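Local coordinates for protein P35 antigen (Borrelia burgdorferi, PDB 4ALY) that is an outer surface lipoprotein of the Lyme disease agent that is critical to ensure infection after a tick bite, at residues K78-S83 and K187-K192; E84-I89 and A180-S185; T137-N142 and E218-D223. One frame throughout, in Å; residues are numbered along the deposited sequence.

How the contacts relate
From the N terminus, helix 70-95 supplies the first half of both contact 1 and contact 2. The chain then passes through residues 137-142, the bend between helix 129-137 and helix 143-157, and returns along helix 163-189. Residues 180-185 close the shorter loop of contact 2, and 187-192 the longer one of contact 1 around it, so these two nest and touch, with centres 8 Å apart. Contact 3 starts within both loops and closes only at 218-223 on helix 200-233, thereby crossing them. It just touches contact 2, through Thr137 and Glu182. Together they tie helix 70-95 to helix 163-189 and the 137-142 bend to helix 200-233.

Contact 1 of 3, residues K78-S83 and K187-K192; sequences KILDRS and KILNVK
Ser83 of helix 70-95 meets the last turn of helix 163-189 at Ile188 and Leu189, and this is where the packing is tight. Ser83 CB lies 3.8 Å from Leu189 CG, and the methyl Leu189 CD1 comes to 3.7 Å from the backbone oxygen Ser83 O. The hydroxyl faces the other residue, with Ser83 OG 3.6 Å from Ile188 CG2 and about as near Ile188 CD1. No hydrogen bond crosses here. Ser83 satisfies its hydroxyl at home: with OG beside its own backbone N (chi1 -60°), it donates to Ile79 O at 3.0 Å. That carbonyl also takes Ser83 N, and the two donors reach it from opposite faces of its plane, so a buried polar group is tied up inside its own helix.

Helix 163-189 ends at this point, and a short way on the chain brings Lys192 CB back to Leu80. The contact therefore sets the flank of one helix against the C-terminal end of another, within the all-helical fold of this BbCRASP-1-like family. On the inner side Ile79 crosses Ile188 at about a right angle, Ile79 CG2 being 4.0 Å from Ile188 CG2; Leu195 and Leu275 pack on Ile188 as well.

The outer side is looser. Leu80 reaches over with one methyl, and Leu80 CD2 stays 4.2 Å from Leu189 CD2 and 4.1 Å from Lys192 CB. Both leucines are partly exposed. Lys192 is more so: beyond CB its chain leads away from helix 70-95.

Contact 2 of 3, residues E84-I89 and A180-S185; sequences ENIIQI and AMEEIS
Ile86 points at helix 163-189 and packs against Met181, Glu182 and Ser185. Its CB sits 3.6 Å from Ser185 OG, and both branch ends, CG2 and CD1, gather round that same hydroxyl. CG2, anti to the backbone N, also lies near the backbone oxygen of Met181, and Ile86 CG2 is 3.7 Å from Glu182 CG. The other branch goes through CG1 to the tip, where Ile86 CD1 comes to 3.8 Å from Met181 CE. Met181 bends at chi3 (82°), which sets CE beside that tip, and the two side chains cross at about a right angle.

The serine hydroxyl amid these carbons is not left wanting: Ser185 OG donates to Met181 O at 2.8 Å, with a C=O...donor angle of 160°, and Met181 O accepts Ser185 N too. One step along, Ile87 CG1 packs 4.0 Å from Ser185 CB, while its CD1 approaches the carbonyl of Glu182.

One water bridges the two helices, donating to Ile86 O at 2.9 Å and to Glu182 OE2 at 2.7 Å. The same carboxylate forms a salt bridge from OE1 to Arg133 and takes a hydrogen bond on OE2 from Gln178. Three partners thus hold it, and the arginine should favour its charged form.

The axes of the two short helical segments pass 9.0 Å apart at 118° between their N-to-C directions. Helix 70-95 thus crosses helix 163-189 steeply, with Ile86 and Ile87 lying on Ser185 and on backbone carbonyls, in the helical fold of the BbCRASP-1-like family.

Contact 3 of 3, residues T137-N142 and E218-D223; sequences TSLNFN and EKWLKD. With SO4 (sulfate ion), chain D.
The backbone at Ser138 and Leu139, leaving helix 129-137 through a type I turn from Thr137 to Asn140, passes close to helix 200-233, with Leu139 CA 6.2 Å from Leu221 CA. The turn belongs to a Schellman motif, a usual way for a helix to stop, with Asn140 as the C-prime residue at positive phi (59°).

The indole N-H reaches across the contact: Trp220 NE1 donates to Ser138 OG at 3.0 Å, with an N-H...O angle of 144°; the oxygen is near the edge of the indole but tilted 27° out of the ring plane. Ser138 OG stands between its own backbone N and carbonyl carbon and is hydrogen-bonded also to Leu135 O, so the hydroxyl that receives the indole is itself held by a carbonyl of helix 129-137.

Beside this bond Leu139 comes at the indole obliquely, its CD2 lying 3.8 Å from Trp220 NE1. Leu221 then splits its two methyls over the bend: Leu221 CD2 rests 3.7 Å from Leu139 CA and equally near the backbone oxygen of Ser138, while Leu221 CD1 is 3.5 Å from Asn140 ND2. On the solvent side, where Asn140 is exposed, the same amide makes a weak hydrogen bond, Asn140 ND2 to sulfate O3 at 3.0 Å. The ion probably comes from the crystallisation liquor, and Asn142 ND2 lies 3.5 Å from its O1.

Asn142 is the N-cap of helix 143-157, whose Ile146 and Leu149 pack on Leu139. Trp220 rests on Thr169 and Arg173 of helix 163-189, and Lys217 NZ hydrogen-bonds to Thr137 O, so this bend between two helices lies against helix 200-233 and beside helix 163-189.

Contact 1 of 3, residues K78-S83 and K187-K192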
loop_
_atom_site.group_PDB
_atom_site.type_symbol
_atom_site.label_atom_id
_atom_site.label_comp_id
_atom_site.label_asym_id
_atom_site.label_seq_id
_atom_site.Cartn_x
_atom_site.Cartn_y
_atom_site.Cartn_z
ATOM N N LYS A 78 21.690 5.078 6.113
ATOM C CA LYS A 78 20.372 4.664 6.615
ATOM C C LYS A 78 19.303 4.783 5.547
ATOM O O LYS A 78 18.470 3.905 5.417
ATOM C CB LYS A 78 19.935 5.509 7.787
ATOM C CG LYS A 78 20.254 4.978 9.162
ATOM C CD LYS A 78 19.879 6.079 10.147
ATOM C CE LYS A 78 20.415 5.812 11.547
ATOM N NZ LYS A 78 19.692 4.655 12.155
ATOM N N ILE A 79 19.330 5.868 4.786
ATOM C CA ILE A 79 18.497 6.028 3.598
ATOM C C ILE A 79 18.714 4.949 2.517
ATOM O O ILE A 79 17.750 4.447 1.906
ATOM C CB ILE A 79 18.740 7.403 2.988
ATOM C CG1 ILE A 79 18.099 8.485 3.874
ATOM C CG2 ILE A 79 18.284 7.469 1.515
ATOM C CD1 ILE A 79 18.747 9.843 3.646
ATOM N N LEU A 80 19.981 4.605 2.269
ATOM C CA LEU A 80 20.308 3.574 1.291
ATOM C C LEU A 80 19.920 2.185 1.771
ATOM O O LEU A 80 19.533 1.370 0.934
ATOM C CB LEU A 80 21.789 3.587 0.909
ATOM C CG LEU A 80 22.249 4.706 -0.025
ATOM C CD1 LEU A 80 23.662 4.421 -0.531
ATOM C CD2 LEU A 80 21.247 4.922 -1.152
ATOM N N ASP A 81 20.046 1.919 3.080
ATOM C CA ASP A 81 19.563 0.675 3.629
ATOM C C ASP A 81 18.010 0.579 3.486
ATOM O O ASP A 81 17.531 -0.370 2.870
ATOM C CB ASP A 81 20.000 0.454 5.093
ATOM C CG ASP A 81 21.524 0.387 5.269
ATOM O OD1 ASP A 81 22.285 0.290 4.248
ATOM O OD2 ASP A 81 21.959 0.480 6.449
ATOM N N ARG A 82 17.260 1.559 4.033
ATOM C CA ARG A 82 15.827 1.664 3.861
ATOM C C ARG A 82 15.346 1.481 2.391
ATOM O O ARG A 82 14.468 0.643 2.151
ATOM C CB ARG A 82 15.250 2.909 4.551
ATOM C CG ARG A 82 15.004 2.695 6.050
ATOM C CD ARG A 82 14.584 3.953 6.844
ATOM N NE ARG A 82 13.123 4.014 7.068
ATOM C CZ ARG A 82 12.522 4.026 8.263
ATOM N NH1 ARG A 82 13.259 4.013 9.367
ATOM N NH2 ARG A 82 11.189 4.072 8.352
ATOM N N SER A 83 15.970 2.165 1.428
ATOM C CA SER A 83 15.679 1.983 -0.036
ATOM C C SER A 83 16.057 0.602 -0.608
ATOM O O SER A 83 15.373 0.051 -1.487
ATOM C CB SER A 83 16.400 3.030 -0.913
ATOM O OG SER A 83 16.016 4.342 -0.593
ATOM N N LYS A 187 13.584 5.696 -7.249
ATOM C CA LYS A 187 14.104 7.048 -7.460
ATOM C C LYS A 187 15.461 7.290 -6.795
ATOM O O LYS A 187 16.391 7.730 -7.449
ATOM C CB LYS A 187 13.084 8.116 -7.045
ATOM C CG LYS A 187 12.111 8.396 -8.175
ATOM C CD LYS A 187 10.967 9.306 -7.781
ATOM C CE LYS A 187 10.325 9.713 -9.110
ATOM N NZ LYS A 187 8.908 10.155 -9.035
ATOM N N ILE A 188 15.557 6.988 -5.502
ATOM C CA ILE A 188 16.740 7.277 -4.697
ATOM C C ILE A 188 17.925 6.436 -5.153
ATOM O O ILE A 188 19.008 6.985 -5.381
ATOM C CB ILE A 188 16.489 7.016 -3.177
ATOM C CG1 ILE A 188 15.535 8.064 -2.599
ATOM C CG2 ILE A 188 17.809 6.877 -2.389
ATOM C CD1 ILE A 188 15.262 7.856 -1.128
ATOM N N LEU A 189 17.729 5.116 -5.258
ATOM C CA LEU A 189 18.770 4.182 -5.726
ATOM C C LEU A 189 19.228 4.451 -7.159
ATOM O O LEU A 189 20.374 4.173 -7.517
ATOM C CB LEU A 189 18.297 2.746 -5.610
ATOM C CG LEU A 189 18.011 2.107 -4.258
ATOM C CD1 LEU A 189 17.355 0.758 -4.545
ATOM C CD2 LEU A 189 19.261 1.909 -3.396
ATOM N N ASN A 190 18.358 5.017 -7.980
ATOM C CA ASN A 190 18.771 5.385 -9.336
ATOM C C ASN A 190 19.755 6.569 -9.377
ATOM O O ASN A 190 20.219 6.958 -10.457
ATOM C CB ASN A 190 17.580 5.662 -10.243
ATOM C CG ASN A 190 17.874 5.310 -11.688
ATOM O OD1 ASN A 190 17.682 6.126 -12.596
ATOM N ND2 ASN A 190 18.358 4.079 -11.913
ATOM N N VAL A 191 20.054 7.135 -8.201
ATOM C CA VAL A 191 21.032 8.207 -8.077
ATOM C C VAL A 191 21.868 7.978 -6.854
ATOM O O VAL A 191 22.333 8.923 -6.241
ATOM C CB VAL A 191 20.427 9.639 -8.109
ATOM C CG1 VAL A 191 19.928 9.974 -9.514
ATOM C CG2 VAL A 191 19.331 9.857 -7.056
ATOM N N LYS A 192 22.086 6.708 -6.518
ATOM C CA LYS A 192 22.780 6.361 -5.262
ATOM C C LYS A 192 24.201 6.937 -5.053
ATOM O O LYS A 192 24.573 7.210 -3.903
ATOM C CB LYS A 192 22.713 4.864 -4.946
ATOM C CG LYS A 192 23.674 3.945 -5.696
ATOM C CD LYS A 192 24.019 2.735 -4.806
ATOM C CE LYS A 192 25.067 1.818 -5.400
ATOM N NZ LYS A 192 24.539 1.250 -6.679
#

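Contact 2 of 3, residues E84-I89 and A180-S185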
loop_
_atom_site.group_PDB
_atom_site.type_symbol
_atom_site.label_atom_id
_atom_site.label_comp_id
_atom_site.label_asym_id
_atom_site.label_seq_id
_atom_site.Cartn_x
_atom_site.Cartn_y
_atom_site.Cartn_z
ATOM N N GLU A 84 17.168 0.061 -0.127
ATOM C CA GLU A 84 17.615 -1.246 -0.562
ATOM C C GLU A 84 16.620 -2.245 -0.030
ATOM O O GLU A 84 16.110 -3.014 -0.813
ATOM C CB GLU A 84 19.026 -1.575 -0.051
ATOM C CG GLU A 84 19.744 -2.587 -0.902
ATOM C CD GLU A 84 20.022 -2.071 -2.306
ATOM O OE1 GLU A 84 20.670 -1.002 -2.416
ATOM O OE2 GLU A 84 19.608 -2.744 -3.289
ATOM N N ASN A 85 16.336 -2.210 1.277
ATOM C CA ASN A 85 15.394 -3.140 1.913
ATOM C C ASN A 85 13.988 -3.231 1.219
ATOM O O ASN A 85 13.458 -4.345 1.007
ATOM C CB ASN A 85 15.304 -2.881 3.402
ATOM C CG ASN A 85 14.489 -3.921 4.142
ATOM O OD1 ASN A 85 14.728 -5.136 4.031
ATOM N ND2 ASN A 85 13.523 -3.454 4.937
ATOM N N ILE A 86 13.468 -2.094 0.744
ATOM C CA ILE A 86 12.187 -2.077 0.100
ATOM C C ILE A 86 12.216 -2.728 -1.263
ATOM O O ILE A 86 11.293 -3.493 -1.607
ATOM C CB ILE A 86 11.600 -0.660 0.095
ATOM C CG1 ILE A 86 11.112 -0.360 1.516
ATOM C CG2 ILE A 86 10.477 -0.488 -0.925
ATOM C CD1 ILE A 86 10.859 1.114 1.738
ATOM N N ILE A 87 13.255 -2.457 -2.037
ATOM C CA ILE A 87 13.439 -3.144 -3.309
ATOM C C ILE A 87 13.715 -4.661 -3.122
ATOM O O ILE A 87 13.182 -5.468 -3.882
ATOM C CB ILE A 87 14.434 -2.397 -4.234
ATOM C CG1 ILE A 87 13.947 -0.972 -4.461
ATOM C CG2 ILE A 87 14.653 -3.104 -5.600
ATOM C CD1 ILE A 87 12.785 -0.823 -5.454
ATOM N N GLN A 88 14.451 -5.065 -2.093
ATOM C CA GLN A 88 14.816 -6.487 -1.988
ATOM C C GLN A 88 13.531 -7.237 -1.726
ATOM O O GLN A 88 13.147 -8.063 -2.501
ATOM C CB GLN A 88 15.887 -6.851 -0.921
ATOM C CG GLN A 88 17.009 -5.845 -0.638
ATOM C CD GLN A 88 18.316 -5.987 -1.489
ATOM O OE1 GLN A 88 18.290 -5.888 -2.739
ATOM N NE2 GLN A 88 19.471 -6.150 -0.795
ATOM N N ILE A 89 12.877 -6.913 -0.631
ATOM C CA ILE A 89 11.518 -7.345 -0.287
ATOM C C ILE A 89 10.588 -7.422 -1.513
ATOM O O ILE A 89 9.995 -8.456 -1.780
ATOM C CB ILE A 89 10.928 -6.453 0.818
ATOM C CG1 ILE A 89 11.703 -6.645 2.132
ATOM C CG2 ILE A 89 9.468 -6.782 1.045
ATOM C CD1 ILE A 89 11.302 -5.682 3.298
ATOM N N ALA A 180 3.954 3.872 -3.395
ATOM C CA ALA A 180 4.748 5.063 -3.056
ATOM C C ALA A 180 6.112 4.643 -2.485
ATOM O O ALA A 180 7.136 5.203 -2.898
ATOM C CB ALA A 180 4.026 5.973 -2.080
ATOM N N MET A 181 6.144 3.675 -1.559
ATOM C CA MET A 181 7.436 3.266 -0.987
ATOM C C MET A 181 8.434 2.776 -2.045
ATOM O O MET A 181 9.656 2.985 -1.918
ATOM C CB MET A 181 7.264 2.202 0.094
ATOM C CG MET A 181 6.463 2.662 1.306
ATOM S SD MET A 181 5.902 1.281 2.324
ATOM C CE MET A 181 7.369 0.949 3.283
ATOM N N GLU A 182 7.919 2.150 -3.104
ATOM C CA GLU A 182 8.799 1.503 -4.060
ATOM C C GLU A 182 9.213 2.455 -5.190
ATOM O O GLU A 182 10.282 2.291 -5.776
ATOM C CB GLU A 182 8.175 0.202 -4.613
ATOM C CG GLU A 182 7.770 -0.717 -3.486
ATOM C CD GLU A 182 7.327 -2.103 -3.910
ATOM O OE1 GLU A 182 7.094 -2.320 -5.123
ATOM O OE2 GLU A 182 7.196 -2.962 -2.993
ATOM N N GLU A 183 8.385 3.435 -5.514
ATOM C CA GLU A 183 8.757 4.397 -6.539
ATOM C C GLU A 183 9.884 5.255 -5.961
ATOM O O GLU A 183 10.928 5.509 -6.627
ATOM C CB GLU A 183 7.607 5.332 -6.824
ATOM C CG GLU A 183 6.552 4.828 -7.772
ATOM C CD GLU A 183 5.518 5.905 -8.027
ATOM O OE1 GLU A 183 5.904 7.035 -8.420
ATOM O OE2 GLU A 183 4.338 5.657 -7.811
ATOM N N ILE A 184 9.659 5.690 -4.726
ATOM C CA ILE A 184 10.611 6.505 -3.990
ATOM C C ILE A 184 11.930 5.740 -3.761
ATOM O O ILE A 184 12.956 6.334 -3.922
ATOM C CB ILE A 184 9.992 7.080 -2.688
ATOM C CG1 ILE A 184 9.172 8.322 -3.004
ATOM C CG2 ILE A 184 11.034 7.344 -1.585
ATOM C CD1 ILE A 184 8.082 8.549 -1.989
ATOM N N SER A 185 11.916 4.445 -3.433
ATOM C CA SER A 185 13.173 3.734 -3.272
ATOM C C SER A 185 13.921 3.579 -4.596
ATOM O O SER A 185 15.145 3.619 -4.612
ATOM C CB SER A 185 12.982 2.382 -2.603
ATOM O OG SER A 185 12.369 2.517 -1.354
HETATM O O HOH W 1 8.551 -3.783 -0.789
#

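Contact 3 of 3, residues T137-N142 and E218-D223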
loop_
_atom_site.group_PDB
_atom_site.type_symbol
_atom_site.label_atom_id
_atom_site.label_comp_id
_atom_site.label_asym_id
_atom_site.label_seq_id
_atom_site.Cartn_x
_atom_site.Cartn_y
_atom_site.Cartn_z
ATOM N N THR A 137 2.247 -7.211 -0.625
ATOM C CA THR A 137 3.356 -6.634 0.072
ATOM C C THR A 137 2.903 -5.554 1.065
ATOM O O THR A 137 3.526 -5.425 2.137
ATOM C CB THR A 137 4.347 -6.059 -0.945
ATOM O OG1 THR A 137 4.778 -7.128 -1.788
ATOM C CG2 THR A 137 5.559 -5.478 -0.306
ATOM N N SER A 138 1.786 -4.865 0.777
ATOM C CA SER A 138 1.362 -3.750 1.623
ATOM C C SER A 138 0.863 -4.284 2.926
ATOM O O SER A 138 0.669 -3.551 3.911
ATOM C CB SER A 138 0.311 -2.873 0.912
ATOM O OG SER A 138 -1.008 -3.389 1.031
ATOM N N LEU A 139 0.598 -5.576 2.923
ATOM C CA LEU A 139 0.148 -6.259 4.137
ATOM C C LEU A 139 1.319 -7.203 4.546
ATOM O O LEU A 139 1.087 -8.312 5.083
ATOM C CB LEU A 139 -1.180 -7.036 3.829
ATOM C CG LEU A 139 -2.479 -6.222 3.694
ATOM C CD1 LEU A 139 -3.681 -6.837 2.898
ATOM C CD2 LEU A 139 -2.885 -5.770 5.088
ATOM N N ASN A 140 2.553 -6.801 4.193
ATOM C CA ASN A 140 3.748 -7.606 4.553
ATOM C C ASN A 140 3.776 -9.044 4.021
ATOM O O ASN A 140 4.463 -9.893 4.538
ATOM C CB ASN A 140 3.960 -7.604 6.095
ATOM C CG ASN A 140 4.371 -6.230 6.633
ATOM O OD1 ASN A 140 4.801 -5.360 5.903
ATOM N ND2 ASN A 140 4.228 -6.046 7.898
ATOM N N PHE A 141 2.978 -9.315 3.008
ATOM C CA PHE A 141 2.894 -10.648 2.381
ATOM C C PHE A 141 2.594 -11.709 3.430
ATOM O O PHE A 141 3.047 -12.841 3.394
ATOM C CB PHE A 141 4.118 -11.022 1.495
ATOM C CG PHE A 141 3.708 -11.636 0.182
ATOM C CD1 PHE A 141 3.325 -12.959 0.121
ATOM C CD2 PHE A 141 3.621 -10.838 -1.003
ATOM C CE1 PHE A 141 2.903 -13.507 -1.075
ATOM C CE2 PHE A 141 3.182 -11.385 -2.178
ATOM C CZ PHE A 141 2.848 -12.722 -2.228
ATOM N N ASN A 142 1.752 -11.333 4.365
ATOM C CA ASN A 142 1.314 -12.277 5.312
ATOM C C ASN A 142 0.123 -12.926 4.743
ATOM O O ASN A 142 -1.004 -12.414 4.903
ATOM C CB ASN A 142 0.885 -11.568 6.553
ATOM C CG ASN A 142 0.406 -12.520 7.583
ATOM O OD1 ASN A 142 -0.323 -13.492 7.297
ATOM N ND2 ASN A 142 0.798 -12.266 8.779
ATOM N N GLU A 218 1.829 1.359 8.568
ATOM C CA GLU A 218 1.594 0.760 9.892
ATOM C C GLU A 218 0.153 0.928 10.318
ATOM O O GLU A 218 -0.404 0.077 10.971
ATOM C CB GLU A 218 2.510 1.394 10.939
ATOM C CG GLU A 218 2.638 0.563 12.175
ATOM C CD GLU A 218 3.301 -0.752 11.858
ATOM O OE1 GLU A 218 4.303 -0.714 11.076
ATOM O OE2 GLU A 218 2.794 -1.799 12.363
ATOM N N LYS A 219 -0.468 2.031 9.932
ATOM C CA LYS A 219 -1.823 2.255 10.350
ATOM C C LYS A 219 -2.768 1.432 9.456
ATOM O O LYS A 219 -3.816 0.985 9.903
ATOM C CB LYS A 219 -2.135 3.749 10.301
ATOM C CG LYS A 219 -3.401 4.067 11.055
ATOM C CD LYS A 219 -3.993 5.361 10.568
ATOM C CE LYS A 219 -5.293 5.646 11.328
ATOM N NZ LYS A 219 -5.905 6.848 10.703
ATOM N N TRP A 220 -2.376 1.218 8.200
ATOM C CA TRP A 220 -3.065 0.283 7.280
ATOM C C TRP A 220 -2.967 -1.117 7.817
ATOM O O TRP A 220 -3.933 -1.871 7.791
ATOM C CB TRP A 220 -2.466 0.405 5.885
ATOM C CG TRP A 220 -2.784 -0.676 4.880
ATOM C CD1 TRP A 220 -1.902 -1.561 4.302
ATOM C CD2 TRP A 220 -4.092 -0.988 4.259
ATOM N NE1 TRP A 220 -2.544 -2.366 3.387
ATOM C CE2 TRP A 220 -3.860 -2.089 3.345
ATOM C CE3 TRP A 220 -5.398 -0.467 4.376
ATOM C CZ2 TRP A 220 -4.892 -2.639 2.568
ATOM C CZ3 TRP A 220 -6.437 -1.028 3.592
ATOM C CH2 TRP A 220 -6.194 -2.097 2.730
ATOM N N LEU A 221 -1.815 -1.467 8.367
ATOM C CA LEU A 221 -1.654 -2.812 8.938
ATOM C C LEU A 221 -2.496 -2.937 10.174
ATOM O O LEU A 221 -3.138 -3.977 10.390
ATOM C CB LEU A 221 -0.181 -3.141 9.257
ATOM C CG LEU A 221 0.821 -3.333 8.077
ATOM C CD1 LEU A 221 2.282 -3.193 8.523
ATOM C CD2 LEU A 221 0.571 -4.689 7.439
ATOM N N LYS A 222 -2.486 -1.889 10.996
ATOM C CA LYS A 222 -3.321 -1.859 12.215
ATOM C C LYS A 222 -4.869 -1.869 11.957
ATOM O O LYS A 222 -5.658 -2.594 12.636
ATOM C CB LYS A 222 -2.876 -0.690 13.108
ATOM C CG LYS A 222 -3.660 -0.551 14.418
ATOM C CD LYS A 222 -4.702 0.573 14.362
ATOM C CE LYS A 222 -4.497 1.570 15.520
ATOM N NZ LYS A 222 -5.151 1.160 16.801
ATOM N N ASP A 223 -5.322 -1.067 11.004
ATOM C CA ASP A 223 -6.786 -1.050 10.763
ATOM C C ASP A 223 -7.251 -2.396 10.205
ATOM O O ASP A 223 -8.385 -2.785 10.425
ATOM C CB ASP A 223 -7.255 0.109 9.851
ATOM C CG ASP A 223 -7.086 1.501 10.489
ATOM O OD1 ASP A 223 -7.075 1.605 11.725
ATOM O OD2 ASP A 223 -6.944 2.493 9.741
HETATM S S SO4 D . 3.954 -9.551 9.781
HETATM O O1 SO4 D . 3.971 -10.686 8.824
HETATM O O2 SO4 D . 2.598 -8.918 9.849
HETATM O O3 SO4 D . 4.974 -8.563 9.363
HETATM O O4 SO4 D . 4.348 -10.065 11.112
#